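Local structure of synaptotagmin-4 (Rattus norvegicus, 1W15) at residues A[19-24]-A[130-135]; A[23-28]-A[93-98]; A[56-59]-A[64-67]; A[69-74]-A[80-85]. The protein helps control the mobility and synaptic capture of neuronal dense core vesicles through KIF1A, the chain here being the C2B domain of synaptotagmin-4. All coordinates share one frame; numbering follows the deposited sequence.

Contact 1: residues A[19-24]-A[130-135]; sequences LLVSLC and GGHWKE
The imidazole of His132, set against Val21 and Leu23, is gripped at both ring nitrogens: ND1 is hydrogen-bonded to His148 NE2 and NE2 to Ile144 O. With these two bonds fixing the rotation of the ring, its CE1 corner is directed at strand 19-24. There it meets Val21 O at 3.6 Å, the oxygen lying at the ring edge and in its plane. Two methyl groups also approach this buried corner. Val21 CG2 comes to His132 CE1 at 4.0 Å, and Leu23 CD1 reaches the same atom at 4.0 Å from an oblique direction. His132 gets there with CG anti to the backbone N (chi1 -166°), which extends the ring from the helix toward the strand. The helix, part of 128-138, is the one that synaptotagmin C2B domains carry between the last two strands of the beta sandwich. Segment 130-135 runs in roughly the same direction as strand 19-24, the axes of these short pieces 30° apart and 9.6 Å from each other at closest approach, so the gap is bridged mainly by side chains. Leu23 spans it with both branches: while CD1 serves the imidazole, CD2 packs at the edge of the indole, 3.8 Å from Trp133 CZ3. The CB of Trp133 points away from the strand, yet its six-membered ring comes back to the leucine, the two side chains lying nearly perpendicular. Leu121 of strand 114-121 touches Leu23, His132 and Trp133, and Trp133 also rests on Ile98 and Val100 of the second sheet.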
loop_
_atom_site.group_PDB
_atom_site.type_symbol
_atom_site.label_atom_id
_atom_site.label_comp_id
_atom_site.label_asym_id
_atom_site.label_seq_id
_atom_site.Cartn_x
_atom_site.Cartn_y
_atom_site.Cartn_z
ATOM N N LEU A 19 8.395 -8.004 12.230
ATOM C CA LEU A 19 7.238 -7.984 11.349
ATOM C C LEU A 19 6.753 -6.550 11.237
ATOM O O LEU A 19 6.641 -5.838 12.253
ATOM C CB LEU A 19 6.097 -8.850 11.890
ATOM C CG LEU A 19 4.867 -8.975 10.964
ATOM C CD1 LEU A 19 5.231 -9.776 9.709
ATOM C CD2 LEU A 19 3.638 -9.631 11.681
ATOM N N LEU A 20 6.591 -6.101 9.997
ATOM C CA LEU A 20 6.162 -4.714 9.739
ATOM C C LEU A 20 4.671 -4.749 9.389
ATOM O O LEU A 20 4.248 -5.464 8.438
ATOM C CB LEU A 20 6.978 -4.152 8.561
ATOM C CG LEU A 20 6.586 -2.762 8.073
ATOM C CD1 LEU A 20 6.837 -1.688 9.154
ATOM C CD2 LEU A 20 7.413 -2.447 6.762
ATOM N N VAL A 21 3.861 -3.996 10.148
ATOM C CA VAL A 21 2.405 -4.056 9.943
ATOM C C VAL A 21 1.864 -2.626 9.981
ATOM O O VAL A 21 2.512 -1.753 10.569
ATOM C CB VAL A 21 1.647 -4.942 10.966
ATOM C CG1 VAL A 21 2.048 -6.449 10.816
ATOM C CG2 VAL A 21 1.810 -4.421 12.428
ATOM N N SER A 22 0.772 -2.377 9.262
ATOM C CA SER A 22 0.157 -1.040 9.297
ATOM C C SER A 22 -1.313 -1.232 9.604
ATOM O O SER A 22 -1.929 -2.191 9.083
ATOM C CB SER A 22 0.328 -0.335 7.926
ATOM O OG SER A 22 -0.204 0.967 7.957
ATOM N N LEU A 23 -1.896 -0.373 10.454
ATOM C CA LEU A 23 -3.309 -0.525 10.798
ATOM C C LEU A 23 -3.967 0.841 10.725
ATOM O O LEU A 23 -3.264 1.852 10.898
ATOM C CB LEU A 23 -3.481 -1.102 12.216
ATOM C CG LEU A 23 -3.185 -2.628 12.430
ATOM C CD1 LEU A 23 -1.736 -2.845 12.636
ATOM C CD2 LEU A 23 -3.989 -3.166 13.632
ATOM N N CYS A 24 -5.268 0.860 10.421
ATOM C CA CYS A 24 -6.064 2.103 10.343
ATOM C C CYS A 24 -7.455 1.795 10.888
ATOM O O CYS A 24 -8.129 0.873 10.393
ATOM C CB CYS A 24 -6.203 2.578 8.888
ATOM S SG CYS A 24 -7.183 4.052 8.758
ATOM N N GLY A 130 1.171 -2.791 22.491
ATOM C CA GLY A 130 0.549 -1.721 23.271
ATOM C C GLY A 130 0.594 -0.296 22.698
ATOM O O GLY A 130 -0.453 0.371 22.577
ATOM N N GLY A 131 1.792 0.199 22.374
ATOM C CA GLY A 131 1.922 1.604 21.902
ATOM C C GLY A 131 1.339 1.801 20.503
ATOM O O GLY A 131 0.786 2.851 20.169
ATOM N N HIS A 132 1.486 0.781 19.663
ATOM C CA HIS A 132 0.969 0.847 18.301
ATOM C C HIS A 132 -0.569 0.898 18.375
ATOM O O HIS A 132 -1.197 1.728 17.738
ATOM C CB HIS A 132 1.460 -0.373 17.482
ATOM C CG HIS A 132 1.247 -0.225 15.996
ATOM N ND1 HIS A 132 1.759 -1.122 15.070
ATOM C CD2 HIS A 132 0.561 0.701 15.276
ATOM C CE1 HIS A 132 1.412 -0.749 13.849
ATOM N NE2 HIS A 132 0.689 0.361 13.940
ATOM N N TRP A 133 -1.155 0.023 19.211
ATOM C CA TRP A 133 -2.615 0.043 19.412
ATOM C C TRP A 133 -3.136 1.373 19.989
ATOM O O TRP A 133 -4.176 1.869 19.570
ATOM C CB TRP A 133 -3.031 -1.067 20.346
ATOM C CG TRP A 133 -4.486 -1.436 20.248
ATOM C CD1 TRP A 133 -5.479 -1.217 21.204
ATOM C CD2 TRP A 133 -5.131 -2.091 19.150
ATOM N NE1 TRP A 133 -6.667 -1.751 20.758
ATOM C CE2 TRP A 133 -6.489 -2.279 19.505
ATOM C CE3 TRP A 133 -4.694 -2.562 17.903
ATOM C CZ2 TRP A 133 -7.410 -2.902 18.655
ATOM C CZ3 TRP A 133 -5.615 -3.192 17.055
ATOM C CH2 TRP A 133 -6.961 -3.351 17.442
ATOM N N LYS A 134 -2.429 1.926 20.964
ATOM C CA LYS A 134 -2.811 3.247 21.512
ATOM C C LYS A 134 -2.889 4.337 20.413
ATOM O O LYS A 134 -3.806 5.190 20.387
ATOM C CB LYS A 134 -1.861 3.653 22.636
ATOM C CG LYS A 134 -2.173 5.072 23.144
ATOM C CD LYS A 134 -1.652 5.391 24.516
ATOM C CE LYS A 134 -1.651 6.927 24.741
ATOM N NZ LYS A 134 -3.034 7.617 24.688
ATOM N N GLU A 135 -1.910 4.297 19.511
ATOM C CA GLU A 135 -1.770 5.303 18.466
ATOM C C GLU A 135 -2.941 5.154 17.472
ATOM O O GLU A 135 -3.567 6.161 17.093
ATOM C CB GLU A 135 -0.395 5.191 17.786
ATOM C CG GLU A 135 0.037 6.464 17.064
ATOM C CD GLU A 135 1.452 6.386 16.480
ATOM O OE1 GLU A 135 2.258 5.563 16.959
ATOM O OE2 GLU A 135 1.756 7.168 15.542
#

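Contact 2: residues A[23-28]-A[93-98]; sequences LCYQST and ESLEEI. With CA (calcium ion), chain C.
Tyr25 and Leu95 make the apolar half of this contact, a CH-pi packing. Leu95 CD2 stands over one face of the phenol ring, 3.6 Å from its centroid and 22° off the ring normal, displaced toward the CG end. Its approach to Tyr25 CG is tight at 3.4 Å. The second methyl, CD1, lies farther along the ring, 3.5 Å from Tyr25 CE1. The two side chains thus run antiparallel alongside each other, and the chi1 of Leu95, at -99°, is well displaced from a staggered value. On the opposite face the ring is covered by its own chain, at Ser27 CA. Tyr25, with CG anti to the backbone N (chi1 176°), carries its hydroxyl to the backbone of the facing loop, where OH makes a van der Waals approach of 3.4 Å to Ser94 CA.

The polar half is built around a calcium ion and its waters. One water donates to Tyr25 OH at 3.2 Å and to Ser27 O at 2.5 Å. The same water binds the calcium ion at 2.3 Å, and Glu93 O coordinates the metal directly at 2.5 Å. A second water is a further ligand. This ion is distinct from the one held by Asp52, Asp106, Ser107 and Glu108.

Beyond the ring, Leu95 also packs on Ile136 and Cys137 of helix 128-138. Residues 95-98 form a type I beta turn, closed by Ile98 N to Leu95 O, in the loop that leaves strand 80-89 of one sheet and enters strand 98-106 of the other, a connection between the two sheets of the C2 beta sandwich.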
loop_
_atom_site.group_PDB
_atom_site.type_symbol
_atom_site.label_atom_id
_atom_site.label_comp_id
_atom_site.label_asym_id
_atom_site.label_seq_id
_atom_site.Cartn_x
_atom_site.Cartn_y
_atom_site.Cartn_z
ATOM N N LEU A 23 -1.896 -0.373 10.454
ATOM C CA LEU A 23 -3.309 -0.525 10.798
ATOM C C LEU A 23 -3.967 0.841 10.725
ATOM O O LEU A 23 -3.264 1.852 10.898
ATOM C CB LEU A 23 -3.481 -1.102 12.216
ATOM C CG LEU A 23 -3.185 -2.628 12.430
ATOM C CD1 LEU A 23 -1.736 -2.845 12.636
ATOM C CD2 LEU A 23 -3.989 -3.166 13.632
ATOM N N CYS A 24 -5.268 0.860 10.421
ATOM C CA CYS A 24 -6.064 2.103 10.343
ATOM C C CYS A 24 -7.455 1.795 10.888
ATOM O O CYS A 24 -8.129 0.873 10.393
ATOM C CB CYS A 24 -6.203 2.578 8.888
ATOM S SG CYS A 24 -7.183 4.052 8.758
ATOM N N TYR A 25 -7.896 2.551 11.906
ATOM C CA TYR A 25 -9.220 2.353 12.492
ATOM C C TYR A 25 -10.180 3.407 11.896
ATOM O O TYR A 25 -10.013 4.611 12.086
ATOM C CB TYR A 25 -9.172 2.511 14.016
ATOM C CG TYR A 25 -10.512 2.414 14.735
ATOM C CD1 TYR A 25 -11.462 1.460 14.359
ATOM C CD2 TYR A 25 -10.820 3.265 15.826
ATOM C CE1 TYR A 25 -12.701 1.348 15.025
ATOM C CE2 TYR A 25 -12.054 3.147 16.512
ATOM C CZ TYR A 25 -12.981 2.194 16.093
ATOM O OH TYR A 25 -14.204 2.053 16.717
ATOM N N GLN A 26 -11.130 2.908 11.119
ATOM C CA GLN A 26 -12.176 3.717 10.484
ATOM C C GLN A 26 -13.287 3.867 11.571
ATOM O O GLN A 26 -14.302 3.165 11.521
ATOM C CB GLN A 26 -12.608 3.059 9.091
ATOM C CG GLN A 26 -11.507 2.459 8.185
ATOM C CD GLN A 26 -11.733 2.455 6.663
ATOM O OE1 GLN A 26 -10.848 2.020 5.920
ATOM N NE2 GLN A 26 -12.798 2.903 6.008
ATOM N N SER A 27 -13.064 4.788 12.539
ATOM C CA SER A 27 -13.966 4.885 13.703
ATOM C C SER A 27 -15.460 5.098 13.402
ATOM O O SER A 27 -16.320 4.552 14.124
ATOM C CB SER A 27 -13.491 5.945 14.727
ATOM O OG SER A 27 -13.711 7.267 14.279
ATOM N N THR A 28 -15.779 5.893 12.373
ATOM C CA THR A 28 -17.204 6.166 12.041
ATOM C C THR A 28 -17.869 4.981 11.337
ATOM O O THR A 28 -19.096 4.928 11.251
ATOM C CB THR A 28 -17.382 7.418 11.155
ATOM O OG1 THR A 28 -16.722 7.215 9.892
ATOM C CG2 THR A 28 -16.695 8.611 11.753
ATOM N N GLU A 93 -18.538 -0.454 19.269
ATOM C CA GLU A 93 -18.379 0.957 18.979
ATOM C C GLU A 93 -16.976 1.506 19.210
ATOM O O GLU A 93 -16.711 2.676 18.926
ATOM C CB GLU A 93 -19.431 1.775 19.765
ATOM C CG GLU A 93 -20.829 1.688 19.148
ATOM C CD GLU A 93 -20.809 1.651 17.604
ATOM O OE1 GLU A 93 -20.578 2.712 16.961
ATOM O OE2 GLU A 93 -21.025 0.539 17.029
ATOM N N SER A 94 -16.083 0.676 19.726
ATOM C CA SER A 94 -14.703 1.077 19.909
ATOM C C SER A 94 -13.798 -0.146 19.852
ATOM O O SER A 94 -14.293 -1.284 19.782
ATOM C CB SER A 94 -14.534 1.751 21.257
ATOM O OG SER A 94 -14.642 0.792 22.301
ATOM N N LEU A 95 -12.489 0.109 19.923
ATOM C CA LEU A 95 -11.456 -0.916 19.925
ATOM C C LEU A 95 -11.005 -1.365 21.338
ATOM O O LEU A 95 -10.006 -2.096 21.490
ATOM C CB LEU A 95 -10.266 -0.350 19.185
ATOM C CG LEU A 95 -10.022 -0.699 17.712
ATOM C CD1 LEU A 95 -11.209 -1.266 16.860
ATOM C CD2 LEU A 95 -9.200 0.333 17.027
ATOM N N GLU A 96 -11.711 -0.882 22.359
ATOM C CA GLU A 96 -11.337 -1.142 23.751
ATOM C C GLU A 96 -11.086 -2.630 24.066
ATOM O O GLU A 96 -10.076 -2.951 24.711
ATOM C CB GLU A 96 -12.357 -0.527 24.730
ATOM C CG GLU A 96 -13.569 -1.421 25.039
ATOM C CD GLU A 96 -14.488 -0.899 26.144
ATOM O OE1 GLU A 96 -14.805 0.318 26.149
ATOM O OE2 GLU A 96 -14.934 -1.713 26.995
ATOM N N GLU A 97 -11.985 -3.514 23.604
ATOM C CA GLU A 97 -11.865 -4.978 23.832
ATOM C C GLU A 97 -11.428 -5.764 22.607
ATOM O O GLU A 97 -11.517 -7.005 22.571
ATOM C CB GLU A 97 -13.194 -5.534 24.355
ATOM C CG GLU A 97 -13.467 -5.079 25.782
ATOM C CD GLU A 97 -14.805 -5.559 26.316
ATOM O OE1 GLU A 97 -14.880 -6.709 26.824
ATOM O OE2 GLU A 97 -15.781 -4.781 26.239
ATOM N N ILE A 98 -10.936 -5.060 21.604
ATOM C CA ILE A 98 -10.509 -5.724 20.379
ATOM C C ILE A 98 -9.005 -5.946 20.444
ATOM O O ILE A 98 -8.273 -5.063 20.879
ATOM C CB ILE A 98 -10.896 -4.817 19.169
ATOM C CG1 ILE A 98 -12.417 -4.690 19.066
ATOM C CG2 ILE A 98 -10.271 -5.305 17.847
ATOM C CD1 ILE A 98 -13.163 -5.971 18.701
HETATM CA CA CA C . -16.922 5.145 18.580
HETATM O O HOH W 1 -16.682 4.035 16.558
HETATM O O HOH W 2 -15.628 5.376 20.191
#

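Contact 3: residues A[56-59]-A[64-67]; sequences KVNL and KRIS
A classic beta bulge sits in the hairpin of strands 53-61 and 64-70, at one edge of a sheet of the C2 sandwich: Ile66 and Ser67 both face Leu59. Leu59 O receives Ile66 N at 2.8 Å and, more weakly, Ser67 N at 3.4 Å, while Leu59 N donates almost straight (172°) to Ser67 O at 2.9 Å. The two short segments diverge strongly from antiparallel, as might be expected with an extra residue in one strand. Strand 64-70 matches in position and basic sequence the polybasic strand of synaptotagmin C2B domains.

Side chains meet in two places. Leu59 packs through CD2 on Ile66 CD1 at 3.6 Å, the two side chains meeting at a slant. On the flank marked by Asn58 and Lys56, Arg65 folds back over the hairpin. Its side chain is extended as far as CD and then bends (chi3 57°), which lays CD against the Asn58 amide and brings NH1 to Asn58 OD1 at 3.0 Å. The acceptor lies near the guanidinium plane, but NH1 stands above the carbonyl plane, 54° out of it, the amide and guanidinium planes being steeply inclined. The other end of the amide is also used, ND2 donating to Glu101 OE1 of strand 98-106, so Asn58 relays between both neighbouring strands. A leucine in its place would probably leave Arg65 NH1 without this acceptor and Glu101 without this donor, freeing the guanidinium to swing away. Lys56 lies nearly perpendicular to the arginine, with its CE 4.0 Å from Arg65 NH1.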
loop_
_atom_site.group_PDB
_atom_site.type_symbol
_atom_site.label_atom_id
_atom_site.label_comp_id
_atom_site.label_asym_id
_atom_site.label_seq_id
_atom_site.Cartn_x
_atom_site.Cartn_y
_atom_site.Cartn_z
ATOM N N LYS A 56 -0.700 -15.424 9.552
ATOM C CA LYS A 56 -2.091 -15.578 9.901
ATOM C C LYS A 56 -2.438 -14.462 10.858
ATOM O O LYS A 56 -1.642 -14.144 11.753
ATOM C CB LYS A 56 -2.272 -16.921 10.635
ATOM C CG LYS A 56 -3.706 -17.167 10.997
ATOM C CD LYS A 56 -4.023 -18.604 10.810
ATOM C CE LYS A 56 -5.441 -18.879 11.217
ATOM N NZ LYS A 56 -5.568 -20.329 11.322
ATOM N N VAL A 57 -3.616 -13.881 10.669
ATOM C CA VAL A 57 -4.060 -12.736 11.445
ATOM C C VAL A 57 -5.414 -13.112 12.098
ATOM O O VAL A 57 -6.391 -13.387 11.395
ATOM C CB VAL A 57 -4.223 -11.460 10.583
ATOM C CG1 VAL A 57 -4.546 -10.224 11.496
ATOM C CG2 VAL A 57 -2.947 -11.165 9.734
ATOM N N ASN A 58 -5.471 -13.131 13.427
ATOM C CA ASN A 58 -6.715 -13.456 14.149
ATOM C C ASN A 58 -7.211 -12.189 14.824
ATOM O O ASN A 58 -6.417 -11.487 15.427
ATOM C CB ASN A 58 -6.459 -14.556 15.203
ATOM C CG ASN A 58 -6.141 -15.901 14.577
ATOM O OD1 ASN A 58 -6.762 -16.264 13.581
ATOM N ND2 ASN A 58 -5.174 -16.656 15.144
ATOM N N LEU A 59 -8.522 -11.945 14.794
ATOM C CA LEU A 59 -9.117 -10.785 15.448
ATOM C C LEU A 59 -9.958 -11.304 16.604
ATOM O O LEU A 59 -10.749 -12.230 16.412
ATOM C CB LEU A 59 -10.044 -10.079 14.458
ATOM C CG LEU A 59 -10.686 -8.786 14.961
ATOM C CD1 LEU A 59 -9.669 -7.680 14.994
ATOM C CD2 LEU A 59 -11.865 -8.391 14.090
ATOM N N LYS A 64 -12.815 -13.975 22.472
ATOM C CA LYS A 64 -13.436 -14.778 21.436
ATOM C C LYS A 64 -12.872 -14.372 20.066
ATOM O O LYS A 64 -12.935 -13.200 19.704
ATOM C CB LYS A 64 -14.963 -14.572 21.467
ATOM C CG LYS A 64 -15.693 -15.059 20.213
ATOM C CD LYS A 64 -17.213 -14.928 20.371
ATOM C CE LYS A 64 -17.925 -14.860 19.010
ATOM N NZ LYS A 64 -19.070 -13.884 19.041
ATOM N N ARG A 65 -12.355 -15.331 19.301
ATOM C CA ARG A 65 -11.933 -15.021 17.934
ATOM C C ARG A 65 -13.156 -14.723 17.071
ATOM O O ARG A 65 -14.062 -15.554 16.930
ATOM C CB ARG A 65 -11.133 -16.145 17.289
ATOM C CG ARG A 65 -10.515 -15.660 15.988
ATOM C CD ARG A 65 -9.537 -16.606 15.334
ATOM N NE ARG A 65 -10.131 -17.913 15.072
ATOM C CZ ARG A 65 -9.506 -18.922 14.476
ATOM N NH1 ARG A 65 -8.260 -18.793 14.043
ATOM N NH2 ARG A 65 -10.132 -20.083 14.313
ATOM N N ILE A 66 -13.201 -13.538 16.493
ATOM C CA ILE A 66 -14.354 -13.220 15.661
ATOM C C ILE A 66 -14.012 -13.184 14.156
ATOM O O ILE A 66 -14.903 -13.117 13.334
ATOM C CB ILE A 66 -14.978 -11.919 16.118
ATOM C CG1 ILE A 66 -13.927 -10.793 16.064
ATOM C CG2 ILE A 66 -15.640 -12.087 17.531
ATOM C CD1 ILE A 66 -14.604 -9.371 16.141
ATOM N N SER A 67 -12.742 -13.214 13.788
ATOM C CA SER A 67 -12.393 -13.251 12.368
ATOM C C SER A 67 -10.984 -13.747 12.214
ATOM O O SER A 67 -10.205 -13.650 13.165
ATOM C CB SER A 67 -12.527 -11.843 11.760
ATOM O OG SER A 67 -12.318 -11.879 10.346
#

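Contact 4: residues A[69-74]-A[80-85]; sequences KKTHVK and AVFNEL
The chain passes between the two sheets of the C2 sandwich here: residues 69-74 leave strand 64-70 of one, and 80-85 begin strand 80-89 of the other. Asn83 and Glu84 face Val36 as a G1 beta bulge, with Asn83 in a left-handed backbone conformation. Glu84 reaches across to Thr71 and His72, its OE2 accepting His72 N at 2.8 Å, although the position of that oxygen is less certain. A water joins Glu84 OE1 to Lys70 O.

Thr71 OG1 donates to His72 O at 2.8 Å, is also hydrogen-bonded to Val55 N of strand 53-61, and lies 3.5 Å from Phe82 CD1. Were Thr71 an alanine, Val55 N would probably lose this partner and His72 O its side-chain bond, with a gap beside the Phe82 ring. Lys74 runs past Phe82, CG touching CE1 at 3.8 Å, and its CB meets Ala80 CB at 3.8 Å. Bends at chi2 and chi4 turn NZ to a water that also donates to Phe82 O and, with the same caution about its place, to Glu84 OE2, linking lysine and glutamate.

Phe82 is packed on Val55 and Val36, Thr71 on Tyr54 and Val36, placing the contact between strands 53-61 and 31-40.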
loop_
_atom_site.group_PDB
_atom_site.type_symbol
_atom_site.label_atom_id
_atom_site.label_comp_id
_atom_site.label_asym_id
_atom_site.label_seq_id
_atom_site.Cartn_x
_atom_site.Cartn_y
_atom_site.Cartn_z
ATOM N N LYS A 69 -7.663 -14.195 8.977
ATOM C CA LYS A 69 -7.186 -13.969 7.605
ATOM C C LYS A 69 -5.841 -14.624 7.506
ATOM O O LYS A 69 -5.213 -14.894 8.520
ATOM C CB LYS A 69 -6.973 -12.463 7.359
ATOM C CG LYS A 69 -8.188 -11.564 7.683
ATOM C CD LYS A 69 -9.320 -11.667 6.689
ATOM C CE LYS A 69 -10.403 -10.650 7.089
ATOM N NZ LYS A 69 -11.523 -10.840 6.180
ATOM N N LYS A 70 -5.374 -14.877 6.296
ATOM C CA LYS A 70 -3.998 -15.315 6.126
ATOM C C LYS A 70 -3.438 -14.856 4.808
ATOM O O LYS A 70 -4.216 -14.630 3.852
ATOM C CB LYS A 70 -3.832 -16.811 6.355
ATOM C CG LYS A 70 -4.199 -17.693 5.280
ATOM C CD LYS A 70 -4.060 -19.133 5.813
ATOM C CE LYS A 70 -4.732 -20.094 4.837
ATOM N NZ LYS A 70 -4.887 -21.472 5.460
ATOM N N THR A 71 -2.120 -14.635 4.783
ATOM C CA THR A 71 -1.441 -14.227 3.571
ATOM C C THR A 71 -1.061 -15.425 2.772
ATOM O O THR A 71 -1.148 -16.555 3.250
ATOM C CB THR A 71 -0.127 -13.428 3.863
ATOM O OG1 THR A 71 0.875 -14.338 4.371
ATOM C CG2 THR A 71 -0.317 -12.327 4.947
ATOM N N HIS A 72 -0.582 -15.152 1.563
ATOM C CA HIS A 72 0.086 -16.148 0.721
ATOM C C HIS A 72 1.419 -16.476 1.327
ATOM O O HIS A 72 1.930 -15.756 2.205
ATOM C CB HIS A 72 0.308 -15.590 -0.680
ATOM C CG HIS A 72 -0.965 -15.357 -1.425
ATOM N ND1 HIS A 72 -1.516 -16.304 -2.271
ATOM C CD2 HIS A 72 -1.836 -14.316 -1.403
ATOM C CE1 HIS A 72 -2.642 -15.831 -2.780
ATOM N NE2 HIS A 72 -2.860 -14.628 -2.267
ATOM N N VAL A 73 1.979 -17.588 0.888
ATOM C CA VAL A 73 3.279 -17.924 1.460
ATOM C C VAL A 73 4.417 -17.502 0.528
ATOM O O VAL A 73 4.345 -17.637 -0.683
ATOM C CB VAL A 73 3.374 -19.421 1.772
ATOM C CG1 VAL A 73 2.149 -20.157 1.249
ATOM C CG2 VAL A 73 4.629 -20.025 1.167
ATOM N N LYS A 74 5.483 -17.002 1.159
ATOM C CA LYS A 74 6.722 -16.701 0.441
ATOM C C LYS A 74 7.702 -17.870 0.650
ATOM O O LYS A 74 7.868 -18.342 1.768
ATOM C CB LYS A 74 7.247 -15.357 0.921
ATOM C CG LYS A 74 6.238 -14.221 0.639
ATOM C CD LYS A 74 5.929 -14.185 -0.877
ATOM C CE LYS A 74 5.085 -12.978 -1.346
ATOM N NZ LYS A 74 3.616 -13.239 -1.260
ATOM N N ALA A 80 10.640 -11.440 3.629
ATOM C CA ALA A 80 9.496 -11.739 2.783
ATOM C C ALA A 80 8.655 -10.491 2.714
ATOM O O ALA A 80 8.361 -9.923 3.767
ATOM C CB ALA A 80 8.682 -12.874 3.435
ATOM N N VAL A 81 8.311 -10.039 1.505
ATOM C CA VAL A 81 7.380 -8.940 1.311
ATOM C C VAL A 81 6.002 -9.574 1.079
ATOM O O VAL A 81 5.832 -10.390 0.151
ATOM C CB VAL A 81 7.805 -8.068 0.125
ATOM C CG1 VAL A 81 6.860 -6.892 -0.059
ATOM C CG2 VAL A 81 9.237 -7.544 0.337
ATOM N N PHE A 82 5.039 -9.282 1.956
ATOM C CA PHE A 82 3.691 -9.851 1.810
ATOM C C PHE A 82 2.756 -8.841 1.148
ATOM O O PHE A 82 2.024 -9.215 0.244
ATOM C CB PHE A 82 3.111 -10.264 3.161
ATOM C CG PHE A 82 3.891 -11.347 3.820
ATOM C CD1 PHE A 82 3.793 -12.664 3.373
ATOM C CD2 PHE A 82 4.751 -11.047 4.880
ATOM C CE1 PHE A 82 4.542 -13.681 3.989
ATOM C CE2 PHE A 82 5.524 -12.078 5.494
ATOM C CZ PHE A 82 5.424 -13.375 5.038
ATOM N N ASN A 83 2.766 -7.597 1.629
ATOM C CA ASN A 83 1.878 -6.518 1.147
ATOM C C ASN A 83 0.421 -6.959 1.030
ATOM O O ASN A 83 -0.160 -6.934 -0.088
ATOM C CB ASN A 83 2.349 -5.974 -0.208
ATOM C CG ASN A 83 3.654 -5.199 -0.111
ATOM O OD1 ASN A 83 4.037 -4.775 0.980
ATOM N ND2 ASN A 83 4.350 -5.020 -1.257
ATOM N N GLU A 84 -0.157 -7.443 2.123
ATOM C CA GLU A 84 -1.528 -7.969 2.016
ATOM C C GLU A 84 -2.386 -7.112 2.909
ATOM O O GLU A 84 -2.153 -7.118 4.113
ATOM C CB GLU A 84 -1.605 -9.470 2.442
ATOM C CG GLU A 84 -1.011 -10.304 1.316
ATOM C CD GLU A 84 -1.722 -11.609 1.082
ATOM O OE1 GLU A 84 -2.963 -11.649 1.278
ATOM O OE2 GLU A 84 -1.029 -12.550 0.649
ATOM N N LEU A 85 -3.375 -6.435 2.330
ATOM C CA LEU A 85 -4.325 -5.640 3.131
ATOM C C LEU A 85 -5.586 -6.471 3.392
ATOM O O LEU A 85 -6.158 -7.118 2.455
ATOM C CB LEU A 85 -4.649 -4.325 2.447
ATOM C CG LEU A 85 -5.605 -3.329 3.162
ATOM C CD1 LEU A 85 -5.196 -1.881 2.702
ATOM C CD2 LEU A 85 -7.085 -3.618 2.855
HETATM O O HOH W 3 -4.558 -14.101 1.359
HETATM O O HOH W 4 1.494 -11.935 -0.464
#

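In the fold
Contacts 1 and 2 both start on strand 18-26, sharing Leu23 and Cys24. Contact 1 closes the longest loop, reaching helix 128-138 near the end of the domain; contact 2 returns to 93-98 and closes a shorter loop within it. Inside both lie contacts 3 and 4, in series along the chain: the hairpin of 53-61 and 64-70, then the passage from 64-70 to 80-89. None cross. Contacts 1 and 2 meet where Trp133 packs on Leu95 and Ile98, contacts 2 and 3 through Ile98 and Leu59, and contacts 3 and 4 on strand 64-70. Together they tie the two sheets of the sandwich and the helix.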